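Protein Niban 2 (PDB 7CTP) may suppress apoptosis and promote melanoma cell invasion, and is described here by the part that holds its PH domain and a large set of helices. Local coordinates at residues G96-E101 and P112-I116; N117-I123 and C189-N194; S484-K488 and A555-R559. All blocks are in the same frame, centred on the assembly; numbering follows the deposited sequence.

Contact 1. Residues G96-E101 and P112-I116; sequences GLVLYE and PRAVI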
loop_
_atom_site.group_PDB
_atom_site.type_symbol
_atom_site.label_atom_id
_atom_site.label_comp_id
_atom_site.label_asym_id
_atom_site.label_seq_id
_atom_site.Cartn_x
_atom_site.Cartn_y
_atom_site.Cartn_z
ATOM N N GLY A 96 -9.864 -11.414 -3.740
ATOM C CA GLY A 96 -11.052 -10.815 -4.304
ATOM C C GLY A 96 -12.266 -11.137 -3.455
ATOM O O GLY A 96 -12.248 -12.039 -2.618
ATOM N N LEU A 97 -13.325 -10.361 -3.627
ATOM C CA LEU A 97 -14.596 -10.649 -2.974
ATOM C C LEU A 97 -15.575 -11.048 -4.070
ATOM O O LEU A 97 -15.926 -10.227 -4.923
ATOM C CB LEU A 97 -15.089 -9.445 -2.170
ATOM C CG LEU A 97 -16.472 -9.569 -1.538
ATOM C CD1 LEU A 97 -16.529 -10.766 -0.586
ATOM C CD2 LEU A 97 -16.842 -8.286 -0.822
ATOM N N VAL A 98 -16.007 -12.310 -4.056
ATOM C CA VAL A 98 -16.792 -12.896 -5.139
ATOM C C VAL A 98 -18.179 -13.237 -4.617
ATOM O O VAL A 98 -18.316 -13.983 -3.641
ATOM C CB VAL A 98 -16.099 -14.139 -5.714
ATOM C CG1 VAL A 98 -16.832 -14.613 -6.930
ATOM C CG2 VAL A 98 -14.656 -13.816 -6.051
ATOM N N LEU A 99 -19.208 -12.708 -5.277
ATOM C CA LEU A 99 -20.594 -12.868 -4.848
ATOM C C LEU A 99 -21.363 -13.703 -5.870
ATOM O O LEU A 99 -21.417 -13.348 -7.054
ATOM C CB LEU A 99 -21.256 -11.504 -4.665
ATOM C CG LEU A 99 -20.488 -10.488 -3.809
ATOM C CD1 LEU A 99 -21.203 -9.144 -3.782
ATOM C CD2 LEU A 99 -20.306 -11.018 -2.402
ATOM N N TYR A 100 -21.960 -14.803 -5.407
ATOM C CA TYR A 100 -22.842 -15.650 -6.200
ATOM C C TYR A 100 -24.273 -15.504 -5.701
ATOM O O TYR A 100 -24.507 -15.087 -4.567
ATOM C CB TYR A 100 -22.425 -17.121 -6.115
ATOM C CG TYR A 100 -21.048 -17.414 -6.656
ATOM C CD1 TYR A 100 -19.921 -17.258 -5.861
ATOM C CD2 TYR A 100 -20.876 -17.860 -7.961
ATOM C CE1 TYR A 100 -18.657 -17.533 -6.349
ATOM C CE2 TYR A 100 -19.615 -18.137 -8.462
ATOM C CZ TYR A 100 -18.512 -17.972 -7.648
ATOM O OH TYR A 100 -17.250 -18.240 -8.130
ATOM N N GLU A 101 -25.235 -15.876 -6.555
ATOM C CA GLU A 101 -26.644 -15.781 -6.170
ATOM C C GLU A 101 -26.916 -16.588 -4.906
ATOM O O GLU A 101 -27.538 -16.097 -3.956
ATOM C CB GLU A 101 -27.540 -16.244 -7.323
ATOM C CG GLU A 101 -29.038 -16.098 -7.044
ATOM C CD GLU A 101 -29.876 -16.084 -8.311
ATOM O OE1 GLU A 101 -30.958 -15.459 -8.309
ATOM O OE2 GLU A 101 -29.455 -16.704 -9.310
ATOM N N PRO A 112 -20.137 -15.867 -11.225
ATOM C CA PRO A 112 -20.439 -14.960 -10.115
ATOM C C PRO A 112 -21.185 -13.728 -10.595
ATOM O O PRO A 112 -21.069 -13.308 -11.750
ATOM C CB PRO A 112 -19.057 -14.589 -9.575
ATOM C CG PRO A 112 -18.140 -14.758 -10.738
ATOM C CD PRO A 112 -18.698 -15.902 -11.539
ATOM N N ARG A 113 -21.961 -13.145 -9.683
ATOM C CA ARG A 113 -22.661 -11.899 -9.972
ATOM C C ARG A 113 -21.752 -10.679 -9.879
ATOM O O ARG A 113 -22.082 -9.631 -10.446
ATOM C CB ARG A 113 -23.847 -11.730 -9.018
ATOM C CG ARG A 113 -24.997 -12.717 -9.228
ATOM C CD ARG A 113 -25.639 -12.556 -10.604
ATOM N NE ARG A 113 -26.924 -13.246 -10.714
ATOM C CZ ARG A 113 -28.093 -12.717 -10.367
ATOM N NH1 ARG A 113 -29.212 -13.422 -10.504
ATOM N NH2 ARG A 113 -28.149 -11.485 -9.885
ATOM N N ALA A 114 -20.619 -10.794 -9.185
ATOM C CA ALA A 114 -19.703 -9.678 -8.985
ATOM C C ALA A 114 -18.355 -10.226 -8.532
ATOM O O ALA A 114 -18.302 -11.222 -7.807
ATOM C CB ALA A 114 -20.251 -8.690 -7.945
ATOM N N VAL A 115 -17.275 -9.577 -8.962
ATOM C CA VAL A 115 -15.917 -9.879 -8.501
ATOM C C VAL A 115 -15.278 -8.552 -8.117
ATOM O O VAL A 115 -15.041 -7.705 -8.985
ATOM C CB VAL A 115 -15.079 -10.593 -9.570
ATOM C CG1 VAL A 115 -13.680 -10.847 -9.050
ATOM C CG2 VAL A 115 -15.742 -11.907 -9.984
ATOM N N ILE A 116 -14.990 -8.367 -6.829
ATOM C CA ILE A 116 -14.638 -7.054 -6.282
ATOM C C ILE A 116 -13.183 -7.042 -5.824
ATOM O O ILE A 116 -12.780 -7.849 -4.976
ATOM C CB ILE A 116 -15.563 -6.673 -5.117
ATOM C CG1 ILE A 116 -17.018 -6.626 -5.583
ATOM C CG2 ILE A 116 -15.142 -5.329 -4.536
ATOM C CD1 ILE A 116 -18.021 -6.707 -4.431
#

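Contact 2. Residues N117-I123 and C189-N194; sequences NSAGYKI and CIRHCN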
loop_
_atom_site.group_PDB
_atom_site.type_symbol
_atom_site.label_atom_id
_atom_site.label_comp_id
_atom_site.label_asym_id
_atom_site.label_seq_id
_atom_site.Cartn_x
_atom_site.Cartn_y
_atom_site.Cartn_z
ATOM N N ASN A 117 -12.396 -6.119 -6.377
ATOM C CA ASN A 117 -11.082 -5.780 -5.845
ATOM C C ASN A 117 -11.259 -4.582 -4.918
ATOM O O ASN A 117 -11.742 -3.532 -5.348
ATOM C CB ASN A 117 -10.099 -5.464 -6.979
ATOM C CG ASN A 117 -8.724 -5.026 -6.482
ATOM O OD1 ASN A 117 -8.584 -4.037 -5.757
ATOM N ND2 ASN A 117 -7.689 -5.748 -6.905
ATOM N N SER A 118 -10.888 -4.737 -3.648
ATOM C CA SER A 118 -11.247 -3.756 -2.626
ATOM C C SER A 118 -10.135 -2.740 -2.339
ATOM O O SER A 118 -10.147 -2.099 -1.284
ATOM C CB SER A 118 -11.663 -4.482 -1.343
ATOM O OG SER A 118 -10.628 -5.327 -0.884
ATOM N N ALA A 119 -9.183 -2.561 -3.253
ATOM C CA ALA A 119 -8.161 -1.539 -3.039
ATOM C C ALA A 119 -8.821 -0.172 -2.876
ATOM O O ALA A 119 -9.735 0.182 -3.626
ATOM C CB ALA A 119 -7.172 -1.515 -4.206
ATOM N N GLY A 120 -8.362 0.589 -1.883
ATOM C CA GLY A 120 -8.866 1.926 -1.654
ATOM C C GLY A 120 -10.162 1.999 -0.877
ATOM O O GLY A 120 -10.669 3.111 -0.648
ATOM N N TYR A 121 -10.719 0.861 -0.468
ATOM C CA TYR A 121 -11.979 0.846 0.257
ATOM C C TYR A 121 -11.746 0.986 1.758
ATOM O O TYR A 121 -10.639 0.765 2.267
ATOM C CB TYR A 121 -12.764 -0.444 -0.028
ATOM C CG TYR A 121 -13.581 -0.378 -1.300
ATOM C CD1 TYR A 121 -12.993 -0.616 -2.539
ATOM C CD2 TYR A 121 -14.938 -0.069 -1.265
ATOM C CE1 TYR A 121 -13.733 -0.545 -3.716
ATOM C CE2 TYR A 121 -15.690 -0.002 -2.439
ATOM C CZ TYR A 121 -15.081 -0.242 -3.656
ATOM O OH TYR A 121 -15.830 -0.163 -4.822
ATOM N N LYS A 122 -12.811 1.391 2.458
ATOM C CA LYS A 122 -12.874 1.431 3.917
ATOM C C LYS A 122 -14.150 0.725 4.354
ATOM O O LYS A 122 -15.151 0.763 3.639
ATOM C CB LYS A 122 -12.900 2.873 4.454
ATOM C CG LYS A 122 -11.727 3.737 4.031
ATOM C CD LYS A 122 -10.470 3.377 4.819
ATOM C CE LYS A 122 -9.422 4.491 4.734
ATOM N NZ LYS A 122 -8.392 4.214 3.688
ATOM N N ILE A 123 -14.122 0.099 5.538
ATOM C CA ILE A 123 -15.278 -0.626 6.070
ATOM C C ILE A 123 -15.967 0.218 7.129
ATOM O O ILE A 123 -15.305 0.757 8.024
ATOM C CB ILE A 123 -14.875 -1.986 6.662
ATOM C CG1 ILE A 123 -14.264 -2.892 5.597
ATOM C CG2 ILE A 123 -16.090 -2.669 7.307
ATOM C CD1 ILE A 123 -13.387 -3.984 6.200
ATOM N N CYS A 189 -8.752 -8.416 2.917
ATOM C CA CYS A 189 -8.912 -8.193 1.479
ATOM C C CYS A 189 -8.398 -6.817 1.077
ATOM O O CYS A 189 -7.657 -6.675 0.095
ATOM C CB CYS A 189 -10.385 -8.318 1.084
ATOM S SG CYS A 189 -11.047 -10.013 1.082
ATOM N N ILE A 190 -8.825 -5.781 1.805
ATOM C CA ILE A 190 -8.425 -4.411 1.476
ATOM C C ILE A 190 -6.917 -4.256 1.598
ATOM O O ILE A 190 -6.258 -3.677 0.723
ATOM C CB ILE A 190 -9.162 -3.408 2.382
ATOM C CG1 ILE A 190 -10.659 -3.402 2.066
ATOM C CG2 ILE A 190 -8.535 -2.029 2.240
ATOM C CD1 ILE A 190 -11.496 -2.702 3.142
ATOM N N ARG A 191 -6.347 -4.759 2.697
ATOM C CA ARG A 191 -4.906 -4.634 2.902
ATOM C C ARG A 191 -4.141 -5.334 1.792
ATOM O O ARG A 191 -3.140 -4.805 1.284
ATOM C CB ARG A 191 -4.530 -5.216 4.267
ATOM C CG ARG A 191 -3.067 -5.075 4.666
ATOM C CD ARG A 191 -2.788 -5.875 5.956
ATOM N NE ARG A 191 -3.636 -5.440 7.069
ATOM C CZ ARG A 191 -4.643 -6.149 7.565
ATOM N NH1 ARG A 191 -5.362 -5.656 8.568
ATOM N NH2 ARG A 191 -4.945 -7.338 7.053
ATOM N N HIS A 192 -4.618 -6.517 1.389
ATOM C CA HIS A 192 -3.950 -7.283 0.342
ATOM C C HIS A 192 -4.030 -6.561 -1.001
ATOM O O HIS A 192 -3.018 -6.416 -1.701
ATOM C CB HIS A 192 -4.565 -8.684 0.258
ATOM C CG HIS A 192 -3.873 -9.592 -0.712
ATOM N ND1 HIS A 192 -2.794 -10.372 -0.361
ATOM C CD2 HIS A 192 -4.100 -9.829 -2.027
ATOM C CE1 HIS A 192 -2.382 -11.052 -1.419
ATOM N NE2 HIS A 192 -3.161 -10.745 -2.442
ATOM N N CYS A 193 -5.227 -6.095 -1.374
ATOM C CA CYS A 193 -5.385 -5.389 -2.646
ATOM C C CYS A 193 -4.675 -4.042 -2.655
ATOM O O CYS A 193 -4.221 -3.603 -3.714
ATOM C CB CYS A 193 -6.871 -5.225 -2.985
ATOM S SG CYS A 193 -7.754 -6.793 -3.267
ATOM N N ASN A 194 -4.564 -3.373 -1.504
ATOM C CA ASN A 194 -3.819 -2.113 -1.452
ATOM C C ASN A 194 -2.343 -2.323 -1.767
ATOM O O ASN A 194 -1.697 -1.440 -2.337
ATOM C CB ASN A 194 -3.950 -1.460 -0.075
ATOM C CG ASN A 194 -5.258 -0.731 0.105
ATOM O OD1 ASN A 194 -5.991 -0.498 -0.855
ATOM N ND2 ASN A 194 -5.552 -0.344 1.347
HETATM O O HOH W 1 -5.047 -4.196 -6.299
HETATM O O HOH W 2 -8.055 1.326 1.746
#

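Contact 3. Residues S484-K488 and A555-R559; sequences SSVRK and AAVQR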
loop_
_atom_site.group_PDB
_atom_site.type_symbol
_atom_site.label_atom_id
_atom_site.label_comp_id
_atom_site.label_asym_id
_atom_site.label_seq_id
_atom_site.Cartn_x
_atom_site.Cartn_y
_atom_site.Cartn_z
ATOM N N SER A 484 14.287 -6.335 13.886
ATOM C CA SER A 484 14.977 -5.076 14.144
ATOM C C SER A 484 15.448 -4.428 12.845
ATOM O O SER A 484 15.361 -3.204 12.689
ATOM C CB SER A 484 16.153 -5.309 15.093
ATOM O OG SER A 484 17.047 -4.211 15.048
ATOM N N SER A 485 15.947 -5.236 11.904
ATOM C CA SER A 485 16.331 -4.713 10.594
ATOM C C SER A 485 15.136 -4.086 9.891
ATOM O O SER A 485 15.211 -2.953 9.399
ATOM C CB SER A 485 16.924 -5.826 9.731
ATOM O OG SER A 485 18.152 -6.277 10.273
ATOM N N VAL A 486 14.019 -4.814 9.855
ATOM C CA VAL A 486 12.839 -4.352 9.133
ATOM C C VAL A 486 12.268 -3.107 9.792
ATOM O O VAL A 486 11.905 -2.141 9.110
ATOM C CB VAL A 486 11.798 -5.483 9.039
ATOM C CG1 VAL A 486 10.445 -4.935 8.549
ATOM C CG2 VAL A 486 12.298 -6.582 8.107
ATOM N N ARG A 487 12.208 -3.091 11.127
ATOM C CA ARG A 487 11.639 -1.934 11.810
ATOM C C ARG A 487 12.517 -0.696 11.651
ATOM O O ARG A 487 11.998 0.406 11.440
ATOM C CB ARG A 487 11.389 -2.260 13.283
ATOM C CG ARG A 487 10.084 -3.022 13.476
ATOM C CD ARG A 487 9.805 -3.309 14.940
ATOM N NE ARG A 487 10.741 -4.294 15.473
ATOM C CZ ARG A 487 11.475 -4.099 16.563
ATOM N NH1 ARG A 487 11.371 -2.952 17.219
ATOM N NH2 ARG A 487 12.308 -5.041 16.992
ATOM N N LYS A 488 13.845 -0.844 11.713
ATOM C CA LYS A 488 14.694 0.334 11.545
ATOM C C LYS A 488 14.518 0.948 10.164
ATOM O O LYS A 488 14.452 2.176 10.022
ATOM C CB LYS A 488 16.167 0.009 11.774
ATOM C CG LYS A 488 17.015 1.303 11.730
ATOM C CD LYS A 488 18.407 1.114 11.127
ATOM C CE LYS A 488 18.950 2.423 10.540
ATOM N NZ LYS A 488 19.348 3.425 11.579
ATOM N N ALA A 555 17.309 6.842 20.143
ATOM C CA ALA A 555 16.223 5.999 20.619
ATOM C C ALA A 555 16.660 4.538 20.665
ATOM O O ALA A 555 16.422 3.844 21.661
ATOM C CB ALA A 555 14.980 6.172 19.744
ATOM N N ALA A 556 17.378 4.077 19.638
ATOM C CA ALA A 556 17.613 2.644 19.441
ATOM C C ALA A 556 16.270 1.941 19.406
ATOM O O ALA A 556 16.020 0.951 20.094
ATOM C CB ALA A 556 18.526 2.048 20.515
ATOM N N VAL A 557 15.375 2.527 18.621
ATOM C CA VAL A 557 13.999 2.076 18.561
ATOM C C VAL A 557 13.904 0.686 17.947
ATOM O O VAL A 557 12.973 -0.077 18.240
ATOM C CB VAL A 557 13.210 3.117 17.771
ATOM C CG1 VAL A 557 13.808 3.245 16.396
ATOM C CG2 VAL A 557 11.853 2.685 17.678
ATOM N N GLN A 558 14.866 0.335 17.089
ATOM C CA GLN A 558 14.946 -1.003 16.516
ATOM C C GLN A 558 15.373 -2.042 17.545
ATOM O O GLN A 558 15.390 -3.237 17.232
ATOM C CB GLN A 558 15.923 -0.982 15.342
ATOM C CG GLN A 558 17.218 -0.285 15.705
ATOM C CD GLN A 558 18.397 -0.742 14.881
ATOM O OE1 GLN A 558 18.615 -0.264 13.781
ATOM N NE2 GLN A 558 19.172 -1.670 15.419
ATOM N N ARG A 559 15.749 -1.607 18.747
ATOM C CA ARG A 559 15.995 -2.487 19.895
ATOM C C ARG A 559 17.219 -3.378 19.720
ATOM O O ARG A 559 18.096 -3.403 20.586
ATOM C CB ARG A 559 14.757 -3.342 20.181
ATOM C CG ARG A 559 13.500 -2.516 20.377
ATOM C CD ARG A 559 12.273 -3.326 20.058
ATOM N NE ARG A 559 12.325 -4.661 20.639
ATOM C CZ ARG A 559 11.395 -5.147 21.451
ATOM N NH1 ARG A 559 11.513 -6.371 21.947
ATOM N NH2 ARG A 559 10.340 -4.405 21.761
#

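Contact 1. Residues G96-E101 and P112-I116
Backbone hydrogen bonds set the frame of this antiparallel pair, whose strand axes (97-100 and 114-116) approach to 4.7 Å at 166°. Leu97 and Ile116 bond both ways, Leu97 N to Ile116 O at 2.9 Å and Ile116 N to Leu97 O at 2.8 Å; Leu99 N then reaches Ala114 O at 3.1 Å. Here the regular pattern breaks. Leu99 O takes a bond of 2.7 Å from Arg113 N and a weak one of 3.4 Å from Ala114 N, so two residues face one: a classic beta bulge. Apolar contacts divide between the faces. Leu97, Leu99, Ala114 and Ile116 share one, where Leu99 CD1 lies 4.1 Å from Ile116 CD1 and Phe171 of strand 169-173 packs on both leucines. On the other, Val98 CG1 meets Pro112 CB at 3.5 Å, and Pro112 CB makes a CH-pi contact over the Tyr100 ring, 4.0 Å from its centroid. Charge appears at the end where residues 102-111 join the two strands, in a salt bridge between Glu101 OE1 and Arg113 NH1 (3.5 Å). With 114-116 an outermost strand of the PH-domain sheet, the chemistry thus grades from a largely buried aliphatic face to a solvent-facing ion pair.

Contact 2. Residues N117-I123 and C189-N194
A type II beta turn, Ser118 to Tyr121, sits against the last turns of helix 176-194, with Gly120 at the position where positive phi favours glycine. Its backbone is held from the helix: Gly120 N donates to Asn194 OD1 at 2.8 Å, while the turn closes on itself through Tyr121 N and Ser118 O (3.1 Å). Just ahead, Asn117 OD1 accepts from Ala119 N at 3.0 Å, an Asx turn, and also from Gln234. In a PH domain the C-terminal helix packs against one end of the beta-sheet structure, and this contact joins that helix to the link between strands 114-116 and 122-124. Ile190 makes the main apolar contact: its CD1 lies 3.7 Å from Ile123 CG1 and 4.1 Å from Tyr121 CB. Ala119 CB rests 3.9 Å from Cys193 CB. Two waters add bridges, one between Asn117 ND2 (3.1 Å) and Cys193 O (2.8 Å), the other between Tyr121 O (2.7 Å) and Asn194 ND2 (3.0 Å). Asn194 ND2 also bonds Gln430 of helix 422-455.

Contact 3. Residues S484-K488 and A555-R559
Gln558 lies along the side of helix 464-511, its side chain between Ser484 and Lys488, one helical turn apart: Lys488 CD is 3.0 Å from Gln558 OE1, a tight approach of the lysine's aliphatic stem to the amide oxygen. A hydrogen bond runs to the backbone, from Ser484 OG to Gln558 O at 2.9 Å. The t rotamer of Ser484 (chi1 163°) places its hydroxyl for this. Arg487 points toward the C-terminal segment, and its NH1 is 3.0 Å from Arg559 CD at the guanidinium edge. Two like charges meet there, Arg487 NH2 and Arg559 NE being 3.7 Å apart. Arg487 NE bonds Ser483 OG, and NH1 makes a weak hydrogen bond to Ser354 OG of helix 342-378. Val557 packs on Met350 of the same helix and on Val552 of helix 532-555. The chain can approach in this way because helix 532-555 has ended: Ala556 takes positive phi (55°), and a type I beta turn from Ala556 to Arg559 closes through Arg559 N and Ala556 O (2.9 Å). The arrangement is that of a post-helical turn docked on a neighbouring helix in the helical part of the chain.

In the fold
From the N terminus, the chain passes through helices 3-7 and 10-48 before entering the PH-domain sheet. Contact 1 closes a short excursion of ten residues, containing helix 103-107, and sets strand 114-116 at one edge of the sheet. The chain runs directly on into contact 2, which closes a longer loop through strands 157-162 and 169-173 and brings helix 176-194 against the segment leading to the opposite edge strand, 122-124. Contact 3 opens much later and ties the end of the chain to helix 464-511. The three closures follow in series, neither nested nor crossed. Centres of contacts 1 and 3 lie about 42 Å apart, and those of contacts 2 and 3 about 28 Å.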